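Local atomic coordinates of GphF Dehydratase 1 (Archangium violaceum, PDB entry 6MBF), a protein that probably dehydrates polyketide intermediates as a polyketide synthase dehydratase domain, and is linked to olefin rearrangement in gephyronic acid biosynthesis. Residues Q208-L213 / V244-H249; N257-A262 / Q281-S286. One frame throughout, in Å; residues are numbered along the deposited sequence.

Reading from the N terminus, helix 200-214 comes first and contact 1 sets its second half against strand 241-248, closing a loop of 30 residues that includes strand 224-234. The chain then turns into strand 259-267, the neighbour of 241-248, and contact 2 pairs the start of that strand with the end of strand 273-284, closing the open end of a beta hairpin. The two loops follow one another, neither nested nor crossed. Their centres lie about 13 Å apart, and they meet where His249 N probably donates to Thr261 O (2.8 Å) and where Phe211 packs on Leu282. Together they tie the helix to consecutive antiparallel strands of the C-terminal hotdog-family region.

Contact 1 (Q208-L213 / V244-H249); sequences QCVFAL and VHLRLH
Helix-on-sheet packing of the hotdog fold joins Leu246 and Leu248 of strand 241-248 to Cys209, Val210 and Leu213 of helix 200-214. The axes of the two segments approach to 9.2 Å at an angle of 47°, and the contact is wholly apolar. Leu246 has the largest share: CG sits between its backbone N and carbonyl carbon (chi1 72°), and the two methyls beyond it divide the helix surface. CD2 presses on Cys209 CB at 3.5 Å, tighter than usual for two carbons, and also meets Val210 CG2 at 3.9 Å. CD1 serves Leu213, whose CD2 lies 3.8 Å from it, the two side chains running antiparallel alongside each other. Leu248 likewise spans one turn of the helix, with CD2 3.7 Å from Val210 CG1 and CD1 3.9 Å from Leu213 CB. Val210 thus uses a different methyl for each leucine. Toward the start of segment 244-249, Val244 CG1 faces Cys209 SG at 4.2 Å. All six touching residues are buried. Around this contact, Val210 also reaches Ala262 of strand 259-267, Leu213 and Leu246 both touch Ala179 of strand 178-184, and Cys209 packs on Ile169 and Leu172 of strand 169-175.

Contact 2 (N257-A262 / Q281-S286); sequences NQTHTA and QLKRAS
Asn257 O lies at the edge of the Arg284 guanidinium, 17° out of its plane, while the Gln258 amide lies across the arginine chain with its plane turned 47° from the guanidinium. NE donates to Asn257 O at 2.7 Å, nearly along the C=O axis although the hydrogen bond is bent at the hydrogen (139°). Arg284 CD lies 3.2 Å from Asn257 O. Gln258 bends at chi2 and crosses Arg284 at about a right angle, resting OE1 3.7 Å from Arg284 CB. On the same side of the guanidinium as NE-H, NH2 forms a salt bridge with Glu218, whose carboxylate also accepts from His260 NE2 and Asn257 N; Glu218 would thus be expected to offset the buried positive charge. The His260 ring meets Phe224 edge-to-face. The backbones form the open end of the antiparallel hairpin of strands 259-267 and 273-284, within the hotdog fold. His260 and Leu282 are a hydrogen-bonded pair, joined by Leu282 N to His260 O (2.8 Å) and His260 N to Leu282 O (3.0 Å). Their side chains point to the face covered by helix 200-214, where both touch Ile214. Beyond the last paired residues, Arg284 N still reaches Gln258 O at 2.9 Å. On the other face, the Thr259 and Lys283 side chains cross at a slant, Thr259 CG2 3.9 Å from Lys283 CG, and Thr261 OG1 lies beside Gln281 CG.

Contact 1 (Q208-L213 / V244-H249)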
ATOM      1  N   GLN A 208      -6.750  -3.642   4.967  1.00 13.08           N
ATOM      2  CA  GLN A 208      -7.714  -3.439   6.047  1.00 15.33           C
ATOM      3  C   GLN A 208      -8.549  -4.694   6.314  1.00 16.83           C
ATOM      4  O   GLN A 208      -9.038  -4.878   7.437  1.00 14.32           O
ATOM      5  CB  GLN A 208      -8.613  -2.237   5.740  1.00 14.26           C
ATOM      6  CG  GLN A 208      -7.926  -0.869   5.906  1.00 11.67           C
ATOM      7  CD  GLN A 208      -8.935   0.223   6.134  1.00 18.52           C
ATOM      8  OE1 GLN A 208      -9.799   0.099   7.009  1.00 16.23           O
ATOM      9  NE2 GLN A 208      -8.861   1.291   5.339  1.00 14.40           N
ATOM     10  N   CYS A 209      -8.729  -5.564   5.312  1.00 13.58           N
ATOM     11  CA  CYS A 209      -9.327  -6.871   5.565  1.00 15.44           C
ATOM     12  C   CYS A 209      -8.507  -7.660   6.579  1.00 12.90           C
ATOM     13  O   CYS A 209      -9.068  -8.360   7.435  1.00 15.82           O
ATOM     14  CB  CYS A 209      -9.462  -7.662   4.262  1.00 15.17           C
ATOM     15  SG  CYS A 209     -10.651  -6.990   3.075  1.00 14.83           S
ATOM     16  N   VAL A 210      -7.176  -7.561   6.507  1.00 13.63           N
ATOM     17  CA  VAL A 210      -6.340  -8.210   7.516  1.00 16.68           C
ATOM     18  C   VAL A 210      -6.586  -7.578   8.877  1.00 15.85           C
ATOM     19  O   VAL A 210      -6.716  -8.284   9.890  1.00 15.23           O
ATOM     20  CB  VAL A 210      -4.847  -8.144   7.135  1.00 17.58           C
ATOM     21  CG1 VAL A 210      -4.014  -8.960   8.142  1.00 14.96           C
ATOM     22  CG2 VAL A 210      -4.614  -8.630   5.721  1.00 16.99           C
ATOM     23  N   PHE A 211      -6.668  -6.242   8.919  1.00 13.18           N
ATOM     24  CA  PHE A 211      -6.954  -5.538  10.171  1.00 13.63           C
ATOM     25  C   PHE A 211      -8.258  -6.019  10.790  1.00 16.25           C
ATOM     26  O   PHE A 211      -8.338  -6.236  12.008  1.00 15.20           O
ATOM     27  CB  PHE A 211      -7.050  -4.031   9.928  1.00 18.11           C
ATOM     28  CG  PHE A 211      -5.759  -3.366   9.526  1.00 15.31           C
ATOM     29  CD1 PHE A 211      -4.533  -4.000   9.661  1.00 15.25           C
ATOM     30  CD2 PHE A 211      -5.787  -2.065   9.048  1.00 20.80           C
ATOM     31  CE1 PHE A 211      -3.360  -3.340   9.304  1.00 20.00           C
ATOM     32  CE2 PHE A 211      -4.619  -1.409   8.684  1.00 18.12           C
ATOM     33  CZ  PHE A 211      -3.409  -2.051   8.816  1.00 16.73           C
ATOM     34  N   ALA A 212      -9.299  -6.164   9.966  1.00 16.29           N
ATOM     35  CA  ALA A 212     -10.608  -6.561  10.475  1.00 15.77           C
ATOM     36  C   ALA A 212     -10.556  -7.937  11.125  1.00 17.76           C
ATOM     37  O   ALA A 212     -11.246  -8.184  12.118  1.00 18.89           O
ATOM     38  CB  ALA A 212     -11.641  -6.534   9.343  1.00 15.10           C
ATOM     39  N   LEU A 213      -9.741  -8.850  10.587  1.00 14.38           N
ATOM     40  CA  LEU A 213      -9.593 -10.153  11.228  1.00 18.73           C
ATOM     41  C   LEU A 213      -8.844 -10.036  12.550  1.00 19.61           C
ATOM     42  O   LEU A 213      -9.282 -10.577  13.574  1.00 18.06           O
ATOM     43  CB  LEU A 213      -8.887 -11.128  10.285  1.00 18.64           C
ATOM     44  CG  LEU A 213      -9.846 -12.116   9.632  1.00 28.01           C
ATOM     45  CD1 LEU A 213     -10.791 -11.372   8.689  1.00 22.99           C
ATOM     46  CD2 LEU A 213      -9.072 -13.196   8.906  1.00 25.48           C
ATOM     47  N   VAL A 244     -10.369 -10.569  -2.653  1.00 15.52           N
ATOM     48  CA  VAL A 244      -9.047 -10.793  -2.087  1.00 13.81           C
ATOM     49  C   VAL A 244      -9.128 -11.940  -1.094  1.00 17.28           C
ATOM     50  O   VAL A 244     -10.025 -11.972  -0.244  1.00 20.62           O
ATOM     51  CB  VAL A 244      -8.481  -9.524  -1.423  1.00 17.85           C
ATOM     52  CG1 VAL A 244      -9.478  -8.920  -0.428  1.00 18.02           C
ATOM     53  CG2 VAL A 244      -7.143  -9.836  -0.761  1.00 18.07           C
ATOM     54  N   HIS A 245      -8.215 -12.893  -1.223  1.00 15.02           N
ATOM     55  CA  HIS A 245      -8.039 -13.935  -0.225  1.00 13.33           C
ATOM     56  C   HIS A 245      -6.827 -13.580   0.627  1.00 14.80           C
ATOM     57  O   HIS A 245      -5.774 -13.221   0.093  1.00 17.50           O
ATOM     58  CB  HIS A 245      -7.860 -15.299  -0.897  1.00 16.72           C
ATOM     59  CG  HIS A 245      -7.609 -16.411   0.066  1.00 16.98           C
ATOM     60  ND1 HIS A 245      -6.585 -17.317  -0.100  1.00 22.98           N
ATOM     61  CD2 HIS A 245      -8.226 -16.746   1.224  1.00 17.35           C
ATOM     62  CE1 HIS A 245      -6.593 -18.175   0.905  1.00 20.27           C
ATOM     63  NE2 HIS A 245      -7.576 -17.847   1.724  1.00 16.11           N
ATOM     64  N   LEU A 246      -6.975 -13.654   1.950  1.00 15.67           N
ATOM     65  CA  LEU A 246      -5.873 -13.347   2.853  1.00 13.63           C
ATOM     66  C   LEU A 246      -5.688 -14.488   3.841  1.00 15.22           C
ATOM     67  O   LEU A 246      -6.643 -15.187   4.191  1.00 15.29           O
ATOM     68  CB  LEU A 246      -6.101 -12.026   3.611  1.00 14.74           C
ATOM     69  CG  LEU A 246      -7.174 -12.024   4.707  1.00 20.97           C
ATOM     70  CD1 LEU A 246      -6.604 -12.432   6.074  1.00 25.48           C
ATOM     71  CD2 LEU A 246      -7.790 -10.666   4.822  1.00 21.70           C
ATOM     72  N   ARG A 247      -4.446 -14.674   4.284  1.00 13.17           N
ATOM     73  CA  ARG A 247      -4.135 -15.676   5.301  1.00 13.89           C
ATOM     74  C   ARG A 247      -3.170 -15.078   6.316  1.00 15.82           C
ATOM     75  O   ARG A 247      -2.046 -14.701   5.971  1.00 15.98           O
ATOM     76  CB  ARG A 247      -3.546 -16.953   4.679  1.00 16.63           C
ATOM     77  CG  ARG A 247      -3.110 -17.984   5.733  1.00 18.17           C
ATOM     78  CD  ARG A 247      -2.551 -19.282   5.114  1.00 17.93           C
ATOM     79  NE  ARG A 247      -3.541 -19.994   4.309  1.00 18.55           N
ATOM     80  CZ  ARG A 247      -3.396 -20.311   3.023  1.00 20.50           C
ATOM     81  NH1 ARG A 247      -2.288 -19.981   2.364  1.00 22.90           N
ATOM     82  NH2 ARG A 247      -4.363 -20.967   2.391  1.00 21.22           N
ATOM     83  N   LEU A 248      -3.607 -14.998   7.567  1.00 15.37           N
ATOM     84  CA  LEU A 248      -2.738 -14.571   8.649  1.00 14.81           C
ATOM     85  C   LEU A 248      -1.866 -15.733   9.105  1.00 17.97           C
ATOM     86  O   LEU A 248      -2.335 -16.868   9.228  1.00 16.96           O
ATOM     87  CB  LEU A 248      -3.577 -14.043   9.815  1.00 16.44           C
ATOM     88  CG  LEU A 248      -3.941 -12.559   9.726  1.00 23.19           C
ATOM     89  CD1 LEU A 248      -5.198 -12.267  10.534  1.00 25.06           C
ATOM     90  CD2 LEU A 248      -2.777 -11.697  10.217  1.00 17.21           C
ATOM     91  N   HIS A 249      -0.589 -15.448   9.344  1.00 14.05           N
ATOM     92  CA  HIS A 249       0.307 -16.433   9.914  1.00 16.41           C
ATOM     93  C   HIS A 249      -0.076 -16.685  11.372  1.00 19.79           C
ATOM     94  O   HIS A 249      -0.741 -15.858  11.996  1.00 19.32           O
ATOM     95  CB  HIS A 249       1.755 -15.950   9.811  1.00 17.67           C
ATOM     96  CG  HIS A 249       2.281 -15.908   8.411  1.00 20.30           C
ATOM     97  ND1 HIS A 249       3.629 -15.871   8.126  1.00 22.84           N
ATOM     98  CD2 HIS A 249       1.643 -15.905   7.217  1.00 19.82           C
ATOM     99  CE1 HIS A 249       3.800 -15.840   6.817  1.00 25.13           C
ATOM    100  NE2 HIS A 249       2.612 -15.862   6.240  1.00 20.26           N
TER

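Contact 2 (N257-A262 / Q281-S286)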
ATOM      1  N   ASN A 257      -0.822  -9.104  20.441  1.00 18.17           N
ATOM      2  CA  ASN A 257       0.404  -9.267  19.677  1.00 17.11           C
ATOM      3  C   ASN A 257       0.985  -7.915  19.283  1.00 20.65           C
ATOM      4  O   ASN A 257       0.255  -6.958  19.012  1.00 21.57           O
ATOM      5  CB  ASN A 257       0.156 -10.101  18.413  1.00 20.23           C
ATOM      6  CG  ASN A 257      -0.235 -11.523  18.729  1.00 19.70           C
ATOM      7  OD1 ASN A 257       0.623 -12.372  18.986  1.00 21.86           O
ATOM      8  ND2 ASN A 257      -1.534 -11.794  18.726  1.00 23.05           N
ATOM      9  N   GLN A 258       2.316  -7.846  19.245  1.00 18.23           N
ATOM     10  CA  GLN A 258       2.975  -6.667  18.697  1.00 20.48           C
ATOM     11  C   GLN A 258       3.116  -6.741  17.185  1.00 20.57           C
ATOM     12  O   GLN A 258       3.240  -5.694  16.539  1.00 16.59           O
ATOM     13  CB  GLN A 258       4.360  -6.477  19.318  1.00 21.16           C
ATOM     14  CG  GLN A 258       4.327  -6.056  20.776  1.00 28.70           C
ATOM     15  CD  GLN A 258       3.512  -4.795  21.000  1.00 32.09           C
ATOM     16  OE1 GLN A 258       3.724  -3.773  20.342  1.00 34.51           O
ATOM     17  NE2 GLN A 258       2.565  -4.863  21.930  1.00 40.77           N
ATOM     18  N   THR A 259       3.109  -7.946  16.612  1.00 18.90           N
ATOM     19  CA  THR A 259       3.299  -8.115  15.180  1.00 14.15           C
ATOM     20  C   THR A 259       2.354  -9.175  14.635  1.00 18.83           C
ATOM     21  O   THR A 259       1.906 -10.076  15.357  1.00 20.05           O
ATOM     22  CB  THR A 259       4.738  -8.516  14.818  1.00 19.46           C
ATOM     23  OG1 THR A 259       5.056  -9.761  15.451  1.00 21.63           O
ATOM     24  CG2 THR A 259       5.731  -7.450  15.258  1.00 22.62           C
ATOM     25  N   HIS A 260       2.056  -9.046  13.343  1.00 15.25           N
ATOM     26  CA  HIS A 260       1.375 -10.069  12.564  1.00 17.66           C
ATOM     27  C   HIS A 260       2.022 -10.127  11.189  1.00 15.64           C
ATOM     28  O   HIS A 260       2.691  -9.181  10.757  1.00 17.51           O
ATOM     29  CB  HIS A 260      -0.124  -9.794  12.400  1.00 18.77           C
ATOM     30  CG  HIS A 260      -0.940 -10.145  13.598  1.00 19.08           C
ATOM     31  ND1 HIS A 260      -1.314 -11.438  13.884  1.00 19.26           N
ATOM     32  CD2 HIS A 260      -1.479  -9.370  14.570  1.00 22.24           C
ATOM     33  CE1 HIS A 260      -2.038 -11.450  14.989  1.00 22.34           C
ATOM     34  NE2 HIS A 260      -2.152 -10.208  15.426  1.00 21.94           N
ATOM     35  N   THR A 261       1.808 -11.246  10.506  1.00 15.88           N
ATOM     36  CA  THR A 261       2.245 -11.422   9.125  1.00 14.51           C
ATOM     37  C   THR A 261       1.085 -12.004   8.331  1.00 15.05           C
ATOM     38  O   THR A 261       0.311 -12.808   8.859  1.00 15.36           O
ATOM     39  CB  THR A 261       3.483 -12.333   9.034  1.00 18.79           C
ATOM     40  OG1 THR A 261       4.536 -11.806   9.847  1.00 21.34           O
ATOM     41  CG2 THR A 261       3.988 -12.439   7.593  1.00 19.63           C
ATOM     42  N   ALA A 262       0.938 -11.580   7.074  1.00 13.43           N
ATOM     43  CA  ALA A 262      -0.153 -12.069   6.245  1.00 14.33           C
ATOM     44  C   ALA A 262       0.302 -12.194   4.798  1.00 16.28           C
ATOM     45  O   ALA A 262       1.173 -11.448   4.334  1.00 17.20           O
ATOM     46  CB  ALA A 262      -1.381 -11.145   6.324  1.00 16.34           C
ATOM     47  N   GLN A 281       4.260  -7.580   6.646  1.00 13.36           N
ATOM     48  CA  GLN A 281       4.668  -7.581   8.044  1.00 15.16           C
ATOM     49  C   GLN A 281       4.045  -6.372   8.730  1.00 18.69           C
ATOM     50  O   GLN A 281       4.240  -5.234   8.292  1.00 20.18           O
ATOM     51  CB  GLN A 281       6.194  -7.583   8.149  1.00 18.00           C
ATOM     52  CG  GLN A 281       6.794  -8.920   7.697  1.00 24.03           C
ATOM     53  CD  GLN A 281       8.104  -8.778   6.943  1.00 43.24           C
ATOM     54  OE1 GLN A 281       8.151  -8.907   5.714  1.00 37.04           O
ATOM     55  NE2 GLN A 281       9.180  -8.538   7.676  1.00 23.24           N
ATOM     56  N   LEU A 282       3.268  -6.621   9.783  1.00 16.43           N
ATOM     57  CA  LEU A 282       2.558  -5.576  10.507  1.00 14.93           C
ATOM     58  C   LEU A 282       3.111  -5.448  11.919  1.00 17.65           C
ATOM     59  O   LEU A 282       3.414  -6.452  12.566  1.00 19.16           O
ATOM     60  CB  LEU A 282       1.060  -5.882  10.589  1.00 17.28           C
ATOM     61  CG  LEU A 282       0.310  -6.131   9.283  1.00 17.16           C
ATOM     62  CD1 LEU A 282      -1.157  -6.477   9.601  1.00 17.21           C
ATOM     63  CD2 LEU A 282       0.407  -4.902   8.405  1.00 19.69           C
ATOM     64  N   LYS A 283       3.232  -4.214  12.403  1.00 16.83           N
ATOM     65  CA  LYS A 283       3.690  -3.989  13.766  1.00 15.11           C
ATOM     66  C   LYS A 283       2.885  -2.857  14.385  1.00 16.07           C
ATOM     67  O   LYS A 283       2.554  -1.880  13.706  1.00 19.96           O
ATOM     68  CB  LYS A 283       5.192  -3.662  13.805  1.00 19.54           C
ATOM     69  CG  LYS A 283       5.761  -3.595  15.211  1.00 24.27           C
ATOM     70  CD  LYS A 283       7.266  -3.400  15.200  1.00 26.77           C
ATOM     71  CE  LYS A 283       7.823  -3.418  16.614  1.00 40.31           C
ATOM     72  NZ  LYS A 283       9.306  -3.301  16.616  1.00 58.42           N
ATOM     73  N   ARG A 284       2.558  -2.995  15.669  1.00 18.40           N
ATOM     74  CA  ARG A 284       1.807  -1.951  16.356  1.00 19.86           C
ATOM     75  C   ARG A 284       2.627  -0.667  16.434  1.00 19.54           C
ATOM     76  O   ARG A 284       3.828  -0.689  16.725  1.00 22.46           O
ATOM     77  CB  ARG A 284       1.409  -2.408  17.759  1.00 21.21           C
ATOM     78  CG  ARG A 284       0.338  -3.489  17.789  1.00 21.39           C
ATOM     79  CD  ARG A 284      -0.110  -3.745  19.221  1.00 22.33           C
ATOM     80  NE  ARG A 284      -1.235  -4.670  19.294  1.00 18.19           N
ATOM     81  CZ  ARG A 284      -2.501  -4.308  19.132  1.00 20.95           C
ATOM     82  NH1 ARG A 284      -2.803  -3.034  18.883  1.00 18.63           N
ATOM     83  NH2 ARG A 284      -3.463  -5.212  19.232  1.00 18.45           N
ATOM     84  N   ALA A 285       1.973   0.453  16.156  1.00 22.01           N
ATOM     85  CA  ALA A 285       2.630   1.747  16.251  1.00 26.76           C
ATOM     86  C   ALA A 285       2.870   2.114  17.710  1.00 29.96           C
ATOM     87  O   ALA A 285       2.013   1.898  18.570  1.00 41.98           O
ATOM     88  CB  ALA A 285       1.781   2.822  15.569  1.00 25.23           C
ATOM     89  N   SER A 286       4.046   2.665  17.986  1.00 47.96           N
ATOM     90  CA  SER A 286       4.367   3.126  19.333  1.00 65.28           C
ATOM     91  C   SER A 286       3.972   4.587  19.485  1.00 39.83           C
ATOM     92  O   SER A 286       4.186   5.384  18.572  1.00 33.62           O
ATOM     93  CB  SER A 286       5.855   2.946  19.630  1.00 48.14           C
ATOM     94  OG  SER A 286       6.644   3.777  18.794  1.00 66.29           O
TER